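Local atomic coordinates of F5/8 type C domain protein (Bacteroides ovatus, PDB entry 4ZRX), a protein that is a putative alpha-L-fucosidase, probably hydrolysing terminal fucose from glycans, with an F5/8 type C domain that may bind carbohydrate besides its barrel. Residues V81-E86 / G335-A340; V289-G294 / K343-F348; L75-W80 / R131-K136. All blocks are in the same frame, centred on the assembly; numbering follows the deposited sequence.

Overall arrangement
From the N terminus the chain lays down 75-80, which runs from a loop into helix 77-86, and then 81-86, the rest of that helix. Contact 3 closes first, when 131-136 on helix 126-137 comes back against 75-80 after strand 91-97. Contact 1 closes much later, as 335-340 returns to 81-86, so it crosses contact 3. Contact 2 opens at 289-294 and closes at 343-348, crossing contact 1 and following contact 3 in series. Contacts 1 and 2 share helix 339-356, and their centres lie about 11 Å apart. In the TIM-barrel-like, probably catalytic, domain they link helix 77-86 to helix 126-137 and to the loop leading into helix 339-356, and that helix to the turn after strand 279-290.

Contact 1: residues V81-E86 / G335-A340; sequences VRTLKE and GLIHEA
Ile337 reaches from the loop before helix 339-356 to the side of helix 77-86 of the TIM-barrel-like domain, where it meets Leu84 and Thr83. Its CB is directed at the helix, and the nearest CA atoms, those of Thr83 and Ile337, are 8.1 Å apart, a spacing bridged by side chains. From CB the chain divides: CG2 lies anti to the backbone N, while CG1 lies beside that N (chi1 -65°) and carries the contact onward. With chi2 at 177° the CG1 branch is fully extended, which puts CD1 at its far end. There CD1 meets Leu84 obliquely, 4.0 Å from its CG and 4.1 Å from its CD1. The same Ile337 CD1 faces Thr83 CG2 tip to tip at 4.2 Å. Thr83 presents this methyl while its OG1 turns back to bond Gln79 O within its own helix.

Side chains of helix 77-86 also hold the loop's backbone: Gln79 OE1 accepts from Ile337 N, and Trp80 NE1 donates to Gly335 O. Next in sequence, His338 is the N-cap of helix 339-356, its ND1 accepting from Ala340 N at 3.1 Å with the donor 31° out of the ring plane. Ile342 and Leu345 of that helix extend the apolar surroundings. Across these two segments the evidence is methyl and methine contact without a hydrogen bond, which implies cohesion by dispersion and burial, with polar bonds alongside fixing the loop.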
ATOM      1  N   VAL A  81     -20.232   1.910  -2.121  1.00 19.02           N
ATOM      2  CA  VAL A  81     -20.229   0.828  -1.174  1.00 19.12           C
ATOM      3  C   VAL A  81     -20.503  -0.487  -1.863  1.00 19.36           C
ATOM      4  O   VAL A  81     -19.884  -1.511  -1.515  1.00 19.67           O
ATOM      5  CB  VAL A  81     -21.186   1.065  -0.005  1.00 19.78           C
ATOM      6  CG1 VAL A  81     -21.198  -0.127   0.902  1.00 19.87           C
ATOM      7  CG2 VAL A  81     -20.793   2.314   0.790  1.00 19.53           C
ATOM      8  N   ARG A  82     -21.383  -0.504  -2.851  1.00 21.44           N
ATOM      9  CA  ARG A  82     -21.647  -1.756  -3.586  1.00 23.10           C
ATOM     10  C   ARG A  82     -20.340  -2.246  -4.268  1.00 22.22           C
ATOM     11  O   ARG A  82     -19.969  -3.427  -4.209  1.00 22.28           O
ATOM     12  CB  ARG A  82     -22.721  -1.566  -4.650  1.00 26.07           C
ATOM     13  CG  ARG A  82     -23.075  -2.847  -5.455  1.00 28.70           C
ATOM     14  CD  ARG A  82     -24.183  -2.624  -6.529  1.00 32.80           C
ATOM     15  NE  ARG A  82     -23.856  -1.587  -7.500  1.00 33.73           N
ATOM     16  CZ  ARG A  82     -24.342  -0.336  -7.516  1.00 37.78           C
ATOM     17  NH1 ARG A  82     -25.187   0.139  -6.593  1.00 37.96           N
ATOM     18  NH2 ARG A  82     -23.938   0.493  -8.474  1.00 40.34           N
ATOM     19  N   THR A  83     -19.656  -1.310  -4.917  1.00 21.77           N
ATOM     20  CA  THR A  83     -18.407  -1.605  -5.590  1.00 21.52           C
ATOM     21  C   THR A  83     -17.400  -2.196  -4.592  1.00 20.83           C
ATOM     22  O   THR A  83     -16.793  -3.244  -4.855  1.00 20.73           O
ATOM     23  CB  THR A  83     -17.842  -0.362  -6.198  1.00 22.81           C
ATOM     24  OG1 THR A  83     -18.717   0.086  -7.241  1.00 23.71           O
ATOM     25  CG2 THR A  83     -16.454  -0.599  -6.797  1.00 23.68           C
ATOM     26  N   LEU A  84     -17.270  -1.540  -3.450  1.00 19.71           N
ATOM     27  CA  LEU A  84     -16.260  -1.930  -2.473  1.00 19.05           C
ATOM     28  C   LEU A  84     -16.625  -3.231  -1.727  1.00 18.75           C
ATOM     29  O   LEU A  84     -15.758  -4.046  -1.410  1.00 18.04           O
ATOM     30  CB  LEU A  84     -16.031  -0.769  -1.494  1.00 19.66           C
ATOM     31  CG  LEU A  84     -15.406   0.445  -2.246  1.00 19.95           C
ATOM     32  CD1 LEU A  84     -15.396   1.657  -1.344  1.00 20.17           C
ATOM     33  CD2 LEU A  84     -13.984   0.141  -2.742  1.00 20.23           C
ATOM     34  N   LYS A  85     -17.928  -3.448  -1.500  1.00 19.15           N
ATOM     35  CA  LYS A  85     -18.389  -4.719  -0.926  1.00 21.04           C
ATOM     36  C   LYS A  85     -18.075  -5.858  -1.850  1.00 20.91           C
ATOM     37  O   LYS A  85     -17.452  -6.860  -1.423  1.00 21.96           O
ATOM     38  CB  LYS A  85     -19.874  -4.641  -0.661  1.00 22.48           C
ATOM     39  CG  LYS A  85     -20.471  -5.828   0.019  1.00 24.70           C
ATOM     40  CD  LYS A  85     -20.320  -5.740   1.532  1.00 26.06           C
ATOM     41  CE  LYS A  85     -21.090  -6.942   2.199  1.00 27.97           C
ATOM     42  NZ  LYS A  85     -20.797  -6.822   3.666  1.00 28.38           N
ATOM     43  N   GLU A  86     -18.422  -5.694  -3.112  1.00 21.90           N
ATOM     44  CA  GLU A  86     -18.181  -6.706  -4.120  1.00 24.44           C
ATOM     45  C   GLU A  86     -16.687  -6.958  -4.335  1.00 23.57           C
ATOM     46  O   GLU A  86     -16.296  -8.082  -4.615  1.00 24.46           O
ATOM     47  CB  GLU A  86     -18.790  -6.324  -5.457  1.00 27.30           C
ATOM     48  CG  GLU A  86     -20.355  -6.415  -5.538  1.00 31.04           C
ATOM     49  CD  GLU A  86     -20.930  -5.786  -6.827  1.00 35.91           C
ATOM     50  OE1 GLU A  86     -20.167  -5.323  -7.723  1.00 39.32           O
ATOM     51  OE2 GLU A  86     -22.171  -5.719  -6.919  1.00 42.37           O
ATOM     52  N   GLY A 335     -18.948  12.411  -8.140  1.00 19.52           N
ATOM     53  CA  GLY A 335     -19.264  11.662  -6.922  1.00 19.74           C
ATOM     54  C   GLY A 335     -19.444  10.158  -7.114  1.00 19.25           C
ATOM     55  O   GLY A 335     -20.260   9.531  -6.438  1.00 19.43           O
ATOM     56  N   LEU A 336     -18.635   9.582  -7.990  1.00 19.70           N
ATOM     57  CA  LEU A 336     -18.673   8.160  -8.330  1.00 19.83           C
ATOM     58  C   LEU A 336     -17.251   7.611  -8.306  1.00 19.29           C
ATOM     59  O   LEU A 336     -16.283   8.328  -8.571  1.00 19.14           O
ATOM     60  CB  LEU A 336     -19.195   8.006  -9.763  1.00 20.98           C
ATOM     61  CG  LEU A 336     -20.652   8.408 -10.014  1.00 22.11           C
ATOM     62  CD1 LEU A 336     -20.940   8.279 -11.534  1.00 23.30           C
ATOM     63  CD2 LEU A 336     -21.540   7.550  -9.226  1.00 23.08           C
ATOM     64  N   ILE A 337     -17.126   6.328  -7.984  1.00 19.47           N
ATOM     65  CA  ILE A 337     -15.855   5.621  -8.255  1.00 18.97           C
ATOM     66  C   ILE A 337     -15.755   5.470  -9.757  1.00 19.57           C
ATOM     67  O   ILE A 337     -16.714   5.076 -10.407  1.00 19.88           O
ATOM     68  CB  ILE A 337     -15.787   4.263  -7.535  1.00 19.35           C
ATOM     69  CG1 ILE A 337     -15.784   4.507  -6.015  1.00 18.84           C
ATOM     70  CG2 ILE A 337     -14.489   3.543  -7.924  1.00 18.98           C
ATOM     71  CD1 ILE A 337     -15.794   3.163  -5.154  1.00 19.80           C
ATOM     72  N   HIS A 338     -14.624   5.843 -10.297  1.00 19.66           N
ATOM     73  CA  HIS A 338     -14.388   5.873 -11.754  1.00 20.57           C
ATOM     74  C   HIS A 338     -14.308   4.467 -12.343  1.00 20.83           C
ATOM     75  O   HIS A 338     -13.946   3.504 -11.685  1.00 20.96           O
ATOM     76  CB  HIS A 338     -13.098   6.617 -12.012  1.00 20.90           C
ATOM     77  CG  HIS A 338     -12.825   6.918 -13.443  1.00 22.25           C
ATOM     78  ND1 HIS A 338     -12.121   6.059 -14.240  1.00 22.86           N
ATOM     79  CD2 HIS A 338     -13.088   8.007 -14.203  1.00 23.58           C
ATOM     80  CE1 HIS A 338     -12.004   6.571 -15.458  1.00 24.28           C
ATOM     81  NE2 HIS A 338     -12.583   7.751 -15.462  1.00 23.99           N
ATOM     82  N   GLU A 339     -14.708   4.346 -13.591  1.00 21.98           N
ATOM     83  CA  GLU A 339     -14.796   3.076 -14.289  1.00 23.74           C
ATOM     84  C   GLU A 339     -13.513   2.271 -14.281  1.00 22.96           C
ATOM     85  O   GLU A 339     -13.534   1.017 -14.182  1.00 23.06           O
ATOM     86  CB  GLU A 339     -15.118   3.387 -15.749  1.00 26.04           C
ATOM     87  CG  GLU A 339     -16.597   3.898 -15.995  1.00 28.64           C
ATOM     88  CD  GLU A 339     -16.831   5.437 -15.755  1.00 29.41           C
ATOM     89  OE1 GLU A 339     -15.899   6.210 -15.420  1.00 27.37           O
ATOM     90  OE2 GLU A 339     -18.003   5.878 -15.955  1.00 32.55           O
ATOM     91  N   ALA A 340     -12.391   2.974 -14.476  1.00 22.52           N
ATOM     92  CA  ALA A 340     -11.088   2.332 -14.493  1.00 22.80           C
ATOM     93  C   ALA A 340     -10.813   1.642 -13.136  1.00 21.07           C
ATOM     94  O   ALA A 340     -10.374   0.502 -13.117  1.00 21.60           O
ATOM     95  CB  ALA A 340      -9.933   3.325 -14.820  1.00 22.75           C
TER

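Contact 2: residues V289-G294 / K343-F348; sequences VSIRPG and KRLKEF
Ile291, just past the end of strand 279-290, meets Leu345 of helix 339-356 in the tight part of this contact, where the turn after the strand packs against the helix in the TIM-barrel-like domain. The nearest atoms are Ile291 CD1 and Leu345 CD2, 3.8 Å apart, with Leu345 CG at 4.1 Å from the same CD1. Both residues are buried. An extended CG1 branch, chi2 177°, carries the isoleucine methyl to the helix, where the two side chains pass at a slant.

Toward Arg344 the packing is looser: its CG stands 4.4 Å from Ile291 CD1, and the residue is partly exposed. Its NE forms a salt bridge with Glu347 OE1 at 2.8 Å on the syn side, almost in the guanidinium plane but 33° out of the carboxylate plane, while NH1 reaches Lys306 O. Behind the isoleucine, Ser290 OG accepts from Arg292 N in an ST turn and donates to Gly294 O at 2.7 Å. Arg292 NH2 makes salt bridges to Asp341 and Asp302. The chemistry divides: methyl packing joins the turn after the strand to the helix, whereas the charged bond from Arg344 to Glu347 stays within the helix and probably steadies the arginine's rotation.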
ATOM      1  N   VAL A 289      -2.365   2.967   1.256  1.00 13.48           N
ATOM      2  CA  VAL A 289      -1.836   3.254  -0.061  1.00 12.86           C
ATOM      3  C   VAL A 289      -2.958   3.585  -0.965  1.00 13.55           C
ATOM      4  O   VAL A 289      -4.076   3.082  -0.771  1.00 13.71           O
ATOM      5  CB  VAL A 289      -0.967   2.054  -0.569  1.00 13.68           C
ATOM      6  CG1 VAL A 289      -1.792   0.793  -0.686  1.00 13.52           C
ATOM      7  CG2 VAL A 289      -0.267   2.359  -1.860  1.00 14.19           C
ATOM      8  N   SER A 290      -2.690   4.384  -1.981  1.00 13.40           N
ATOM      9  CA  SER A 290      -3.733   4.678  -2.950  1.00 13.46           C
ATOM     10  C   SER A 290      -3.678   3.807  -4.199  1.00 14.21           C
ATOM     11  O   SER A 290      -2.632   3.341  -4.601  1.00 14.71           O
ATOM     12  CB  SER A 290      -3.657   6.171  -3.329  1.00 13.59           C
ATOM     13  OG  SER A 290      -4.696   6.557  -4.213  1.00 14.18           O
ATOM     14  N   ILE A 291      -4.832   3.537  -4.754  1.00 13.92           N
ATOM     15  CA  ILE A 291      -4.945   2.877  -6.079  1.00 14.78           C
ATOM     16  C   ILE A 291      -4.390   3.695  -7.223  1.00 16.00           C
ATOM     17  O   ILE A 291      -4.117   3.132  -8.326  1.00 16.19           O
ATOM     18  CB  ILE A 291      -6.376   2.386  -6.354  1.00 15.90           C
ATOM     19  CG1 ILE A 291      -6.331   1.154  -7.247  1.00 17.20           C
ATOM     20  CG2 ILE A 291      -7.249   3.525  -6.906  1.00 16.07           C
ATOM     21  CD1 ILE A 291      -7.742   0.528  -7.524  1.00 18.42           C
ATOM     22  N   ARG A 292      -4.237   4.997  -6.983  1.00 15.67           N
ATOM     23  CA  ARG A 292      -3.697   5.949  -7.957  1.00 16.82           C
ATOM     24  C   ARG A 292      -2.457   6.595  -7.378  1.00 17.26           C
ATOM     25  O   ARG A 292      -2.163   6.410  -6.199  1.00 16.77           O
ATOM     26  CB  ARG A 292      -4.743   7.036  -8.247  1.00 16.73           C
ATOM     27  CG  ARG A 292      -5.920   6.556  -9.101  1.00 17.98           C
ATOM     28  CD  ARG A 292      -7.256   7.201  -8.771  1.00 18.48           C
ATOM     29  NE  ARG A 292      -8.206   6.885  -9.829  1.00 19.68           N
ATOM     30  CZ  ARG A 292      -8.366   7.587 -10.951  1.00 20.55           C
ATOM     31  NH1 ARG A 292      -7.765   8.757 -11.169  1.00 20.48           N
ATOM     32  NH2 ARG A 292      -9.232   7.142 -11.835  1.00 21.27           N
ATOM     33  N   PRO A 293      -1.749   7.418  -8.152  1.00 17.84           N
ATOM     34  CA  PRO A 293      -0.571   8.076  -7.546  1.00 19.00           C
ATOM     35  C   PRO A 293      -0.940   9.036  -6.400  1.00 18.57           C
ATOM     36  O   PRO A 293      -0.262   9.041  -5.373  1.00 19.65           O
ATOM     37  CB  PRO A 293       0.036   8.833  -8.716  1.00 19.14           C
ATOM     38  CG  PRO A 293      -0.302   8.006  -9.878  1.00 20.01           C
ATOM     39  CD  PRO A 293      -1.711   7.518  -9.619  1.00 19.08           C
ATOM     40  N   GLY A 294      -2.005   9.808  -6.578  1.00 17.86           N
ATOM     41  CA  GLY A 294      -2.501  10.712  -5.561  1.00 17.27           C
ATOM     42  C   GLY A 294      -3.638  10.060  -4.732  1.00 16.30           C
ATOM     43  O   GLY A 294      -4.157   9.019  -5.100  1.00 16.96           O
ATOM     44  N   LYS A 343     -13.012  -1.506 -12.656  1.00 21.09           N
ATOM     45  CA  LYS A 343     -12.549  -2.654 -13.390  1.00 22.40           C
ATOM     46  C   LYS A 343     -11.337  -3.273 -12.689  1.00 20.29           C
ATOM     47  O   LYS A 343     -11.238  -4.494 -12.595  1.00 19.57           O
ATOM     48  CB  LYS A 343     -12.182  -2.266 -14.813  1.00 25.37           C
ATOM     49  CG  LYS A 343     -11.903  -3.433 -15.728  1.00 30.29           C
ATOM     50  CD  LYS A 343     -11.658  -2.944 -17.124  1.00 34.60           C
ATOM     51  CE  LYS A 343     -11.300  -4.112 -18.010  1.00 39.82           C
ATOM     52  NZ  LYS A 343     -11.433  -3.734 -19.408  1.00 44.29           N
ATOM     53  N   ARG A 344     -10.412  -2.433 -12.253  1.00 19.60           N
ATOM     54  CA  ARG A 344      -9.219  -2.921 -11.600  1.00 18.65           C
ATOM     55  C   ARG A 344      -9.518  -3.572 -10.210  1.00 18.45           C
ATOM     56  O   ARG A 344      -8.903  -4.602  -9.858  1.00 17.55           O
ATOM     57  CB  ARG A 344      -8.172  -1.808 -11.484  1.00 19.28           C
ATOM     58  CG  ARG A 344      -6.899  -2.244 -10.830  1.00 18.92           C
ATOM     59  CD  ARG A 344      -6.138  -3.385 -11.544  1.00 20.42           C
ATOM     60  NE  ARG A 344      -6.266  -3.339 -12.991  1.00 22.58           N
ATOM     61  CZ  ARG A 344      -5.698  -2.438 -13.779  1.00 23.79           C
ATOM     62  NH1 ARG A 344      -4.938  -1.450 -13.301  1.00 23.59           N
ATOM     63  NH2 ARG A 344      -5.924  -2.522 -15.107  1.00 26.22           N
ATOM     64  N   LEU A 345     -10.469  -3.032  -9.485  1.00 17.86           N
ATOM     65  CA  LEU A 345     -10.896  -3.630  -8.226  1.00 18.78           C
ATOM     66  C   LEU A 345     -11.520  -4.991  -8.419  1.00 19.65           C
ATOM     67  O   LEU A 345     -11.284  -5.892  -7.626  1.00 19.23           O
ATOM     68  CB  LEU A 345     -11.862  -2.719  -7.473  1.00 18.95           C
ATOM     69  CG  LEU A 345     -11.240  -1.463  -6.851  1.00 19.46           C
ATOM     70  CD1 LEU A 345     -12.307  -0.578  -6.272  1.00 20.39           C
ATOM     71  CD2 LEU A 345     -10.211  -1.846  -5.771  1.00 20.13           C
ATOM     72  N   LYS A 346     -12.319  -5.130  -9.491  1.00 20.57           N
ATOM     73  CA  LYS A 346     -12.911  -6.420  -9.838  1.00 22.75           C
ATOM     74  C   LYS A 346     -11.822  -7.432 -10.196  1.00 21.51           C
ATOM     75  O   LYS A 346     -11.862  -8.585  -9.758  1.00 20.71           O
ATOM     76  CB  LYS A 346     -13.865  -6.289 -11.020  1.00 26.29           C
ATOM     77  CG  LYS A 346     -15.110  -5.524 -10.613  1.00 31.16           C
ATOM     78  CD  LYS A 346     -16.148  -5.402 -11.742  1.00 36.55           C
ATOM     79  CE  LYS A 346     -17.374  -4.682 -11.261  1.00 40.40           C
ATOM     80  NZ  LYS A 346     -18.147  -4.204 -12.420  1.00 44.53           N
ATOM     81  N   GLU A 347     -10.878  -7.001 -11.003  1.00 20.86           N
ATOM     82  CA  GLU A 347      -9.718  -7.855 -11.355  1.00 21.45           C
ATOM     83  C   GLU A 347      -8.952  -8.320 -10.124  1.00 19.58           C
ATOM     84  O   GLU A 347      -8.530  -9.461 -10.054  1.00 19.82           O
ATOM     85  CB  GLU A 347      -8.779  -7.158 -12.300  1.00 22.03           C
ATOM     86  CG  GLU A 347      -9.372  -7.005 -13.718  1.00 24.20           C
ATOM     87  CD  GLU A 347      -8.558  -6.053 -14.603  1.00 26.20           C
ATOM     88  OE1 GLU A 347      -7.482  -5.536 -14.158  1.00 24.78           O
ATOM     89  OE2 GLU A 347      -8.990  -5.859 -15.783  1.00 29.74           O
ATOM     90  N   PHE A 348      -8.757  -7.408  -9.173  1.00 18.74           N
ATOM     91  CA  PHE A 348      -8.014  -7.698  -7.963  1.00 18.10           C
ATOM     92  C   PHE A 348      -8.803  -8.673  -7.108  1.00 18.27           C
ATOM     93  O   PHE A 348      -8.254  -9.634  -6.569  1.00 18.04           O
ATOM     94  CB  PHE A 348      -7.728  -6.367  -7.304  1.00 17.30           C
ATOM     95  CG  PHE A 348      -6.929  -6.395  -6.014  1.00 17.17           C
ATOM     96  CD1 PHE A 348      -5.885  -7.304  -5.786  1.00 17.56           C
ATOM     97  CD2 PHE A 348      -7.158  -5.402  -5.055  1.00 17.34           C
ATOM     98  CE1 PHE A 348      -5.145  -7.250  -4.636  1.00 17.34           C
ATOM     99  CE2 PHE A 348      -6.447  -5.366  -3.869  1.00 17.05           C
ATOM    100  CZ  PHE A 348      -5.408  -6.280  -3.654  1.00 16.82           C
TER

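Contact 3: residues L75-W80 / R131-K136; sequences LDAEQW and RAACDK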
ATOM      1  N   LEU A  75     -23.758  12.363  -7.296  1.00 23.90           N
ATOM      2  CA  LEU A  75     -23.119  11.586  -6.246  1.00 22.60           C
ATOM      3  C   LEU A  75     -23.989  10.370  -5.926  1.00 23.67           C
ATOM      4  O   LEU A  75     -25.234  10.488  -5.790  1.00 23.47           O
ATOM      5  CB  LEU A  75     -22.905  12.415  -5.016  1.00 23.37           C
ATOM      6  CG  LEU A  75     -22.148  11.730  -3.878  1.00 22.92           C
ATOM      7  CD1 LEU A  75     -21.156  12.691  -3.190  1.00 23.63           C
ATOM      8  CD2 LEU A  75     -23.066  11.111  -2.860  1.00 23.79           C
ATOM      9  N   ASP A  76     -23.348   9.208  -5.774  1.00 22.94           N
ATOM     10  CA  ASP A  76     -24.042   7.988  -5.440  1.00 23.43           C
ATOM     11  C   ASP A  76     -23.156   7.140  -4.535  1.00 23.16           C
ATOM     12  O   ASP A  76     -22.302   6.355  -5.023  1.00 23.18           O
ATOM     13  CB  ASP A  76     -24.423   7.299  -6.716  1.00 25.12           C
ATOM     14  CG  ASP A  76     -25.245   6.036  -6.492  1.00 26.66           C
ATOM     15  OD1 ASP A  76     -25.503   5.636  -5.342  1.00 27.25           O
ATOM     16  OD2 ASP A  76     -25.572   5.432  -7.527  1.00 30.00           O
ATOM     17  N   ALA A  77     -23.347   7.295  -3.224  1.00 21.86           N
ATOM     18  CA  ALA A  77     -22.607   6.525  -2.258  1.00 20.67           C
ATOM     19  C   ALA A  77     -22.942   5.034  -2.220  1.00 21.54           C
ATOM     20  O   ALA A  77     -22.071   4.220  -1.815  1.00 21.44           O
ATOM     21  CB  ALA A  77     -22.726   7.099  -0.888  1.00 20.85           C
ATOM     22  N   GLU A  78     -24.136   4.658  -2.677  1.00 22.61           N
ATOM     23  CA  GLU A  78     -24.473   3.239  -2.879  1.00 23.94           C
ATOM     24  C   GLU A  78     -23.544   2.612  -3.924  1.00 22.60           C
ATOM     25  O   GLU A  78     -23.145   1.470  -3.788  1.00 22.54           O
ATOM     26  CB  GLU A  78     -25.926   2.946  -3.277  1.00 27.11           C
ATOM     27  CG  GLU A  78     -26.962   3.361  -2.275  1.00 30.66           C
ATOM     28  CD  GLU A  78     -28.391   2.803  -2.602  1.00 33.62           C
ATOM     29  OE1 GLU A  78     -28.502   1.989  -3.522  1.00 36.06           O
ATOM     30  OE2 GLU A  78     -29.349   3.177  -1.914  1.00 38.65           O
ATOM     31  N   GLN A  79     -23.194   3.380  -4.964  1.00 22.31           N
ATOM     32  CA  GLN A  79     -22.271   2.901  -5.987  1.00 21.11           C
ATOM     33  C   GLN A  79     -20.900   2.659  -5.394  1.00 20.33           C
ATOM     34  O   GLN A  79     -20.242   1.660  -5.675  1.00 20.49           O
ATOM     35  CB  GLN A  79     -22.221   3.858  -7.160  1.00 21.42           C
ATOM     36  CG  GLN A  79     -21.350   3.401  -8.312  1.00 22.33           C
ATOM     37  CD  GLN A  79     -19.974   4.103  -8.442  1.00 21.73           C
ATOM     38  OE1 GLN A  79     -19.469   4.761  -7.531  1.00 20.35           O
ATOM     39  NE2 GLN A  79     -19.385   3.956  -9.619  1.00 21.89           N
ATOM     40  N   TRP A  80     -20.479   3.565  -4.511  1.00 19.32           N
ATOM     41  CA  TRP A  80     -19.224   3.361  -3.808  1.00 18.54           C
ATOM     42  C   TRP A  80     -19.239   2.046  -2.994  1.00 18.67           C
ATOM     43  O   TRP A  80     -18.334   1.231  -3.084  1.00 18.24           O
ATOM     44  CB  TRP A  80     -18.858   4.499  -2.846  1.00 17.97           C
ATOM     45  CG  TRP A  80     -18.923   5.884  -3.347  1.00 17.64           C
ATOM     46  CD1 TRP A  80     -19.115   6.296  -4.622  1.00 18.30           C
ATOM     47  CD2 TRP A  80     -18.807   7.057  -2.563  1.00 17.62           C
ATOM     48  NE1 TRP A  80     -19.110   7.679  -4.672  1.00 18.40           N
ATOM     49  CE2 TRP A  80     -18.958   8.152  -3.408  1.00 17.90           C
ATOM     50  CE3 TRP A  80     -18.581   7.297  -1.196  1.00 17.96           C
ATOM     51  CZ2 TRP A  80     -18.915   9.463  -2.959  1.00 18.36           C
ATOM     52  CZ3 TRP A  80     -18.560   8.605  -0.772  1.00 19.33           C
ATOM     53  CH2 TRP A  80     -18.716   9.664  -1.652  1.00 18.56           C
ATOM     54  N   ARG A 131     -23.254   6.580   5.132  1.00 20.43           N
ATOM     55  CA  ARG A 131     -23.789   5.700   6.178  1.00 21.61           C
ATOM     56  C   ARG A 131     -25.002   4.943   5.742  1.00 21.62           C
ATOM     57  O   ARG A 131     -25.124   3.774   6.112  1.00 21.31           O
ATOM     58  CB  ARG A 131     -24.013   6.390   7.527  1.00 23.49           C
ATOM     59  CG  ARG A 131     -24.150   5.392   8.790  1.00 25.03           C
ATOM     60  CD  ARG A 131     -22.745   4.796   8.992  1.00 25.06           C
ATOM     61  NE  ARG A 131     -22.621   3.818  10.106  1.00 24.29           N
ATOM     62  CZ  ARG A 131     -22.911   2.537  10.008  1.00 25.01           C
ATOM     63  NH1 ARG A 131     -23.450   1.983   8.938  1.00 24.62           N
ATOM     64  NH2 ARG A 131     -22.574   1.760  10.998  1.00 27.91           N
ATOM     65  N   ALA A 132     -25.908   5.573   4.986  1.00 20.84           N
ATOM     66  CA  ALA A 132     -27.077   4.894   4.450  1.00 21.14           C
ATOM     67  C   ALA A 132     -26.713   3.707   3.520  1.00 20.73           C
ATOM     68  O   ALA A 132     -27.296   2.632   3.628  1.00 21.11           O
ATOM     69  CB  ALA A 132     -27.984   5.897   3.742  1.00 21.36           C
ATOM     70  N   ALA A 133     -25.709   3.916   2.683  1.00 19.26           N
ATOM     71  CA  ALA A 133     -25.182   2.881   1.810  1.00 19.94           C
ATOM     72  C   ALA A 133     -24.492   1.774   2.630  1.00 19.76           C
ATOM     73  O   ALA A 133     -24.733   0.601   2.347  1.00 20.13           O
ATOM     74  CB  ALA A 133     -24.309   3.423   0.779  1.00 19.46           C
ATOM     75  N   CYS A 134     -23.780   2.127   3.703  1.00 19.48           N
ATOM     76  CA  CYS A 134     -23.223   1.094   4.563  1.00 20.39           C
ATOM     77  C   CYS A 134     -24.315   0.282   5.244  1.00 21.79           C
ATOM     78  O   CYS A 134     -24.167  -0.934   5.406  1.00 22.35           O
ATOM     79  CB  CYS A 134     -22.306   1.627   5.596  1.00 20.17           C
ATOM     80  SG  CYS A 134     -20.743   2.331   4.902  1.00 20.21           S
ATOM     81  N   ASP A 135     -25.383   0.959   5.684  1.00 22.06           N
ATOM     82  CA  ASP A 135     -26.574   0.278   6.244  1.00 23.89           C
ATOM     83  C   ASP A 135     -27.150  -0.746   5.275  1.00 24.72           C
ATOM     84  O   ASP A 135     -27.439  -1.889   5.676  1.00 26.42           O
ATOM     85  CB  ASP A 135     -27.681   1.258   6.601  1.00 24.43           C
ATOM     86  CG  ASP A 135     -27.355   2.161   7.803  1.00 25.11           C
ATOM     87  OD1 ASP A 135     -26.333   1.940   8.523  1.00 24.85           O
ATOM     88  OD2 ASP A 135     -28.176   3.117   8.013  1.00 24.70           O
ATOM     89  N   LYS A 136     -27.245  -0.398   4.002  1.00 24.43           N
ATOM     90  CA  LYS A 136     -27.834  -1.267   2.997  1.00 26.08           C
ATOM     91  C   LYS A 136     -27.000  -2.521   2.753  1.00 25.92           C
ATOM     92  O   LYS A 136     -27.550  -3.628   2.672  1.00 25.58           O
ATOM     93  CB  LYS A 136     -28.026  -0.512   1.660  1.00 28.18           C
ATOM     94  CG  LYS A 136     -28.504  -1.358   0.499  1.00 30.70           C
ATOM     95  CD  LYS A 136     -28.809  -0.489  -0.652  1.00 34.19           C
ATOM     96  CE  LYS A 136     -28.912  -1.239  -1.987  1.00 36.66           C
ATOM     97  NZ  LYS A 136     -30.274  -1.451  -2.319  1.00 39.35           N
TER
HETATM   98  O   HOH W   1     -31.788   0.846  -1.532  1.00 47.27           O
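Ala133 and Glu78 bring the two backbones together, their CA atoms only 4.8 Å apart, where helix 77-86 meets helix 126-137. These are neighbouring helices of the TIM-barrel-like domain, linked through strand 91-97. The small Ala133 methyl allows such closeness by resting on the backbone of Ala77 and Glu78: its CB lies 3.5 Å from Ala77 O and 3.7 Å from Glu78 CA; secondarily, Ala77 CB to Ala133 CB is 4.3 Å. Asp76 is the N-cap of the first helix, its OD1 accepting weakly from Gln79 N.

Beyond the methyl contact, Glu78 and Lys136 cross at about a right angle. The glutamate lays OE1 against Lys136 CE at 3.6 Å, so its carboxylate meets the aliphatic part of the lysine. CG of Lys136 lies anti to the backbone N (chi1 174°), and the chain bends at chi4 (100°). Its NZ stays 4.1 Å from Glu78 OE1, beyond a salt bridge but near enough for attraction. Replacing Glu78 with an alanine is likely to deprive Lys136 of this negative charge and water link, and its CD and CE of the carboxylate packed against them. One water joins the pair, accepting from Lys136 NZ at 2.9 Å and donating weakly to Glu78 OE2.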